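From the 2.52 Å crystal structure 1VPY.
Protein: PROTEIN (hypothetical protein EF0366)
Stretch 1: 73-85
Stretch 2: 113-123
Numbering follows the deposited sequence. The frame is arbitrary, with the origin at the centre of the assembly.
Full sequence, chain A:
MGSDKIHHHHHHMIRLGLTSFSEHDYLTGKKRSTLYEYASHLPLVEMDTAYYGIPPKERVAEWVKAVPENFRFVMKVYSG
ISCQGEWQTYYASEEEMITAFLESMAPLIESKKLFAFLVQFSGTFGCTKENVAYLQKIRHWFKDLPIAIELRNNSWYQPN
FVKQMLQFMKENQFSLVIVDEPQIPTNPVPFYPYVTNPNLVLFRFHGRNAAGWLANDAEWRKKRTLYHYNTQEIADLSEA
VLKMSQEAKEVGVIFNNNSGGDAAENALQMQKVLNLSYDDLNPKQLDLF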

# COMPACT_ATOMS: atom_id res chain seq x y z
N PHE A 73 7.94 -2.86 -6.37
CA PHE A 73 6.52 -2.85 -6.70
C PHE A 73 5.71 -3.03 -5.44
O PHE A 73 5.99 -3.92 -4.63
N VAL A 74 4.70 -2.19 -5.26
CA VAL A 74 3.65 -2.46 -4.30
C VAL A 74 2.50 -2.99 -5.12
O VAL A 74 1.90 -2.27 -5.93
N MSE A 75 2.20 -4.27 -4.93
CA MSE A 75 1.19 -4.94 -5.70
C MSE A 75 -0.11 -5.01 -4.91
O MSE A 75 -0.18 -5.67 -3.89
N LYS A 76 -1.14 -4.31 -5.39
CA LYS A 76 -2.44 -4.38 -4.73
C LYS A 76 -3.10 -5.72 -5.06
O LYS A 76 -3.25 -6.07 -6.23
N VAL A 77 -3.49 -6.47 -4.03
CA VAL A 77 -4.12 -7.79 -4.21
C VAL A 77 -5.51 -7.72 -4.85
O VAL A 77 -6.18 -6.68 -4.80
N TYR A 78 -5.93 -8.84 -5.44
CA TYR A 78 -7.24 -8.96 -6.07
C TYR A 78 -8.37 -8.55 -5.11
O TYR A 78 -8.37 -8.92 -3.94
N SER A 79 -9.33 -7.78 -5.63
CA SER A 79 -10.44 -7.25 -4.83
C SER A 79 -11.12 -8.29 -3.94
O SER A 79 -11.52 -7.99 -2.81
N GLY A 80 -11.24 -9.51 -4.46
CA GLY A 80 -11.80 -10.63 -3.71
C GLY A 80 -11.05 -10.97 -2.43
O GLY A 80 -11.65 -11.41 -1.45
N ILE A 81 -9.73 -10.77 -2.45
CA ILE A 81 -8.87 -11.08 -1.30
C ILE A 81 -9.11 -10.09 -0.14
O ILE A 81 -8.98 -10.46 1.02
N SER A 82 -9.47 -8.86 -0.47
CA SER A 82 -9.75 -7.86 0.56
C SER A 82 -11.25 -7.64 0.77
O SER A 82 -11.69 -6.54 1.14
N CYS A 83 -12.02 -8.70 0.55
CA CYS A 83 -13.47 -8.73 0.81
C CYS A 83 -14.29 -7.71 0.00
O CYS A 83 -15.30 -7.20 0.48
N GLN A 84 -13.85 -7.42 -1.22
CA GLN A 84 -14.52 -6.42 -2.06
C GLN A 84 -14.99 -7.00 -3.39
O GLN A 84 -16.07 -6.64 -3.88
N GLY A 85 -14.19 -7.88 -3.97
CA GLY A 85 -14.51 -8.48 -5.26
C GLY A 85 -15.80 -9.29 -5.28
O GLY A 85 -16.28 -9.76 -4.25
N LYS A 113 11.78 -8.06 -6.38
CA LYS A 113 11.37 -6.68 -6.67
C LYS A 113 10.04 -6.34 -6.01
O LYS A 113 9.46 -5.28 -6.24
N LEU A 114 9.55 -7.24 -5.18
CA LEU A 114 8.31 -6.99 -4.45
C LEU A 114 8.60 -6.19 -3.20
O LEU A 114 9.34 -6.63 -2.33
N PHE A 115 8.02 -4.99 -3.12
CA PHE A 115 8.05 -4.25 -1.87
C PHE A 115 7.02 -4.86 -0.89
O PHE A 115 7.38 -5.25 0.22
N ALA A 116 5.77 -4.98 -1.31
CA ALA A 116 4.74 -5.63 -0.50
C ALA A 116 3.48 -5.87 -1.32
O ALA A 116 3.23 -5.17 -2.30
N PHE A 117 2.69 -6.87 -0.93
CA PHE A 117 1.31 -6.96 -1.40
C PHE A 117 0.45 -6.05 -0.54
O PHE A 117 0.47 -6.15 0.69
N LEU A 118 -0.30 -5.15 -1.18
CA LEU A 118 -1.20 -4.27 -0.43
C LEU A 118 -2.57 -4.89 -0.37
O LEU A 118 -3.22 -5.10 -1.39
N VAL A 119 -3.00 -5.21 0.84
CA VAL A 119 -4.36 -5.68 1.08
C VAL A 119 -5.10 -4.52 1.74
O VAL A 119 -4.87 -4.21 2.91
N GLN A 120 -5.95 -3.86 0.96
CA GLN A 120 -6.62 -2.64 1.38
C GLN A 120 -8.12 -2.87 1.57
O GLN A 120 -8.83 -3.19 0.61
N PHE A 121 -8.61 -2.72 2.81
CA PHE A 121 -10.01 -3.04 3.16
C PHE A 121 -10.94 -1.84 3.11
O PHE A 121 -10.51 -0.69 3.15
N SER A 122 -12.23 -2.11 3.05
CA SER A 122 -13.24 -1.05 2.99
C SER A 122 -13.57 -0.46 4.36
O SER A 122 -13.15 -0.97 5.40
N GLY A 123 -14.35 0.62 4.32
CA GLY A 123 -14.82 1.28 5.53
C GLY A 123 -15.72 0.39 6.37
O GLY A 123 -15.88 0.63 7.56

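The pairing of these two parallel strands is broken near its start by a beta bulge: F73 lies beside L114, but V74 lies beside A116, so F115 is the extra residue. The carbonyl of F73 serves both sides of the slip, accepting a hydrogen bond from F115 N (2.7 Å to F73 O) and a weak one from A116 N (3.5 Å to F73 O). F115 points its CA-to-CB bond toward the first strand, while its t rotamer leads the ring away; the ring still meets V74, with CD2 of F115 3.7 Å from CG2 of V74.

Beyond the bulge the ladder is regular. M75 N donates to A116 O (3.0 Å), L118 N to M75 O (2.8 Å) and V77 N to L118 O (3.0 Å), and side chains alternate between the two faces of the sheet. One face carries V74, K76, A116 and L118. V74, a compact beta-branched residue well suited to a buried strand, is in t and sets CG1 3.9 Å from CB of L118. K76 is extended, all four chi angles t, so its aliphatic part runs past L118 (CG of K76 to CD2 of L118, 4.2 Å) and its ammonium reaches along the second strand to Q120, two residues past L118, donating from NZ of K76 to OE1 of Q120 (3.0 Å). Q120 meets it by turning at chi2 (m).

The other face holds F73, M75, L114 and F117. M75 is a selenomethionine whose end leads away; its nearest approach to F117 is CB, 3.7 Å from CD1 of F117. F117, in m, also receives V77, in m, whose CG1 lies 3.7 Å from CB of F117 and 3.8 Å from CG2 of V119. The F73 ring, also m, presents its edge to K113 O.

Past the strand, the first stretch turns at G80 to C83 and the contact becomes more polar. C83, exposed, is bonded covalently to a group elsewhere in the structure. S82, in p, is small enough to fit closely against the second stretch: its CB is 3.4 Å from Q120 O, 3.8 Å from CG1 of V119, and over one face of the F121 ring. Two waters join the stretches: the O of water 1 donates to S82 OG (2.6 Å) and accepts from Q120 N (3.3 Å); that of water 2 donates to S82 O (2.7 Å) and accepts from S122 N (2.8 Å). Q84, in m, points toward the second stretch and closes this end beside Q120 and S122.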

# COMPACT_ATOMS: atom_id res chain seq x y z
CB PHE A 73 6.17 -4.03 -7.61
CG PHE A 73 6.73 -3.94 -8.99
CD1 PHE A 73 8.02 -4.39 -9.27
CD2 PHE A 73 5.96 -3.45 -10.04
CE1 PHE A 73 8.53 -4.33 -10.56
CE2 PHE A 73 6.46 -3.39 -11.33
CZ PHE A 73 7.75 -3.83 -11.59
CB VAL A 74 3.22 -1.22 -3.51
CG1 VAL A 74 2.00 -1.54 -2.64
CG2 VAL A 74 4.37 -0.70 -2.65
CB MSE A 75 1.68 -6.34 -6.07
CG MSE A 75 0.90 -7.00 -7.18
SE MSE A 75 0.95 -5.96 -8.86
CE MSE A 75 2.97 -5.61 -8.98
CB LYS A 76 -3.32 -3.21 -5.15
CG LYS A 76 -4.52 -3.00 -4.24
CD LYS A 76 -5.21 -1.68 -4.50
CE LYS A 76 -6.35 -1.51 -3.52
NZ LYS A 76 -7.30 -0.45 -3.93
CB VAL A 77 -4.21 -8.58 -2.87
CG1 VAL A 77 -2.84 -8.70 -2.22
CG2 VAL A 77 -5.20 -7.93 -1.92
CB TYR A 78 -7.45 -10.40 -6.59
CG TYR A 78 -8.77 -10.63 -7.29
CD1 TYR A 78 -9.10 -9.96 -8.47
CD2 TYR A 78 -9.71 -11.53 -6.77
CE1 TYR A 78 -10.32 -10.16 -9.11
CE2 TYR A 78 -10.93 -11.74 -7.40
CZ TYR A 78 -11.23 -11.06 -8.57
OH TYR A 78 -12.44 -11.27 -9.20
CB SER A 79 -11.47 -6.53 -5.71
OG SER A 79 -11.94 -7.36 -6.76
CB ILE A 81 -7.37 -11.16 -1.71
CG1 ILE A 81 -7.13 -12.40 -2.57
CG2 ILE A 81 -6.46 -11.20 -0.48
CD1 ILE A 81 -5.84 -12.38 -3.39
CB SER A 82 -9.04 -6.54 0.24
OG SER A 82 -9.28 -6.16 -1.10
CB CYS A 83 -13.75 -8.59 2.31
SG CYS A 83 -13.41 -10.10 3.26
CB GLN A 84 -13.61 -5.22 -2.30
CG GLN A 84 -13.50 -4.31 -1.11
CD GLN A 84 -12.17 -3.56 -1.06
OE1 GLN A 84 -11.10 -4.16 -1.07
NE2 GLN A 84 -12.25 -2.24 -0.97
CB LYS A 113 11.30 -6.44 -8.18
CG LYS A 113 12.59 -6.75 -8.91
CD LYS A 113 12.61 -6.16 -10.30
CE LYS A 113 13.95 -6.41 -10.97
NZ LYS A 113 13.92 -6.06 -12.41
CB LEU A 114 7.62 -8.31 -4.09
CG LEU A 114 6.42 -8.30 -3.15
CD1 LEU A 114 5.21 -7.62 -3.78
CD2 LEU A 114 6.08 -9.72 -2.73
CB PHE A 115 7.81 -2.76 -2.11
CG PHE A 115 8.01 -1.92 -0.88
CD1 PHE A 115 9.28 -1.54 -0.49
CD2 PHE A 115 6.93 -1.51 -0.12
CE1 PHE A 115 9.47 -0.76 0.65
CE2 PHE A 115 7.11 -0.73 1.02
CZ PHE A 115 8.40 -0.36 1.40
CB ALA A 116 4.42 -4.79 0.73
CB PHE A 117 0.77 -8.40 -1.32
CG PHE A 117 1.38 -9.31 -2.34
CD1 PHE A 117 1.19 -9.10 -3.70
CD2 PHE A 117 2.15 -10.40 -1.94
CE1 PHE A 117 1.75 -9.94 -4.64
CE2 PHE A 117 2.73 -11.25 -2.87
CZ PHE A 117 2.53 -11.02 -4.23
CB LEU A 118 -1.25 -2.85 -1.02
CG LEU A 118 -2.39 -1.94 -0.54
CD1 LEU A 118 -2.30 -1.55 0.94
CD2 LEU A 118 -2.49 -0.71 -1.42
CB VAL A 119 -4.39 -6.95 1.96
CG1 VAL A 119 -5.80 -7.51 2.06
CG2 VAL A 119 -3.44 -8.01 1.42
CB GLN A 120 -6.33 -1.55 0.34
CG GLN A 120 -6.95 -0.19 0.61
CD GLN A 120 -8.33 -0.06 0.01
OE1 GLN A 120 -8.51 -0.17 -1.21
NE2 GLN A 120 -9.32 0.16 0.86
CB PHE A 121 -10.09 -3.70 4.54
CG PHE A 121 -9.44 -5.04 4.60
CD1 PHE A 121 -10.14 -6.18 4.24
CD2 PHE A 121 -8.11 -5.17 5.00
CE1 PHE A 121 -9.53 -7.44 4.29
CE2 PHE A 121 -7.50 -6.41 5.05
CZ PHE A 121 -8.22 -7.55 4.70
CB SER A 122 -14.51 -1.59 2.36
OG SER A 122 -14.24 -1.99 1.03
O HOH W 1 -7.17 -4.85 -1.90
O HOH W 2 -13.04 -4.76 2.69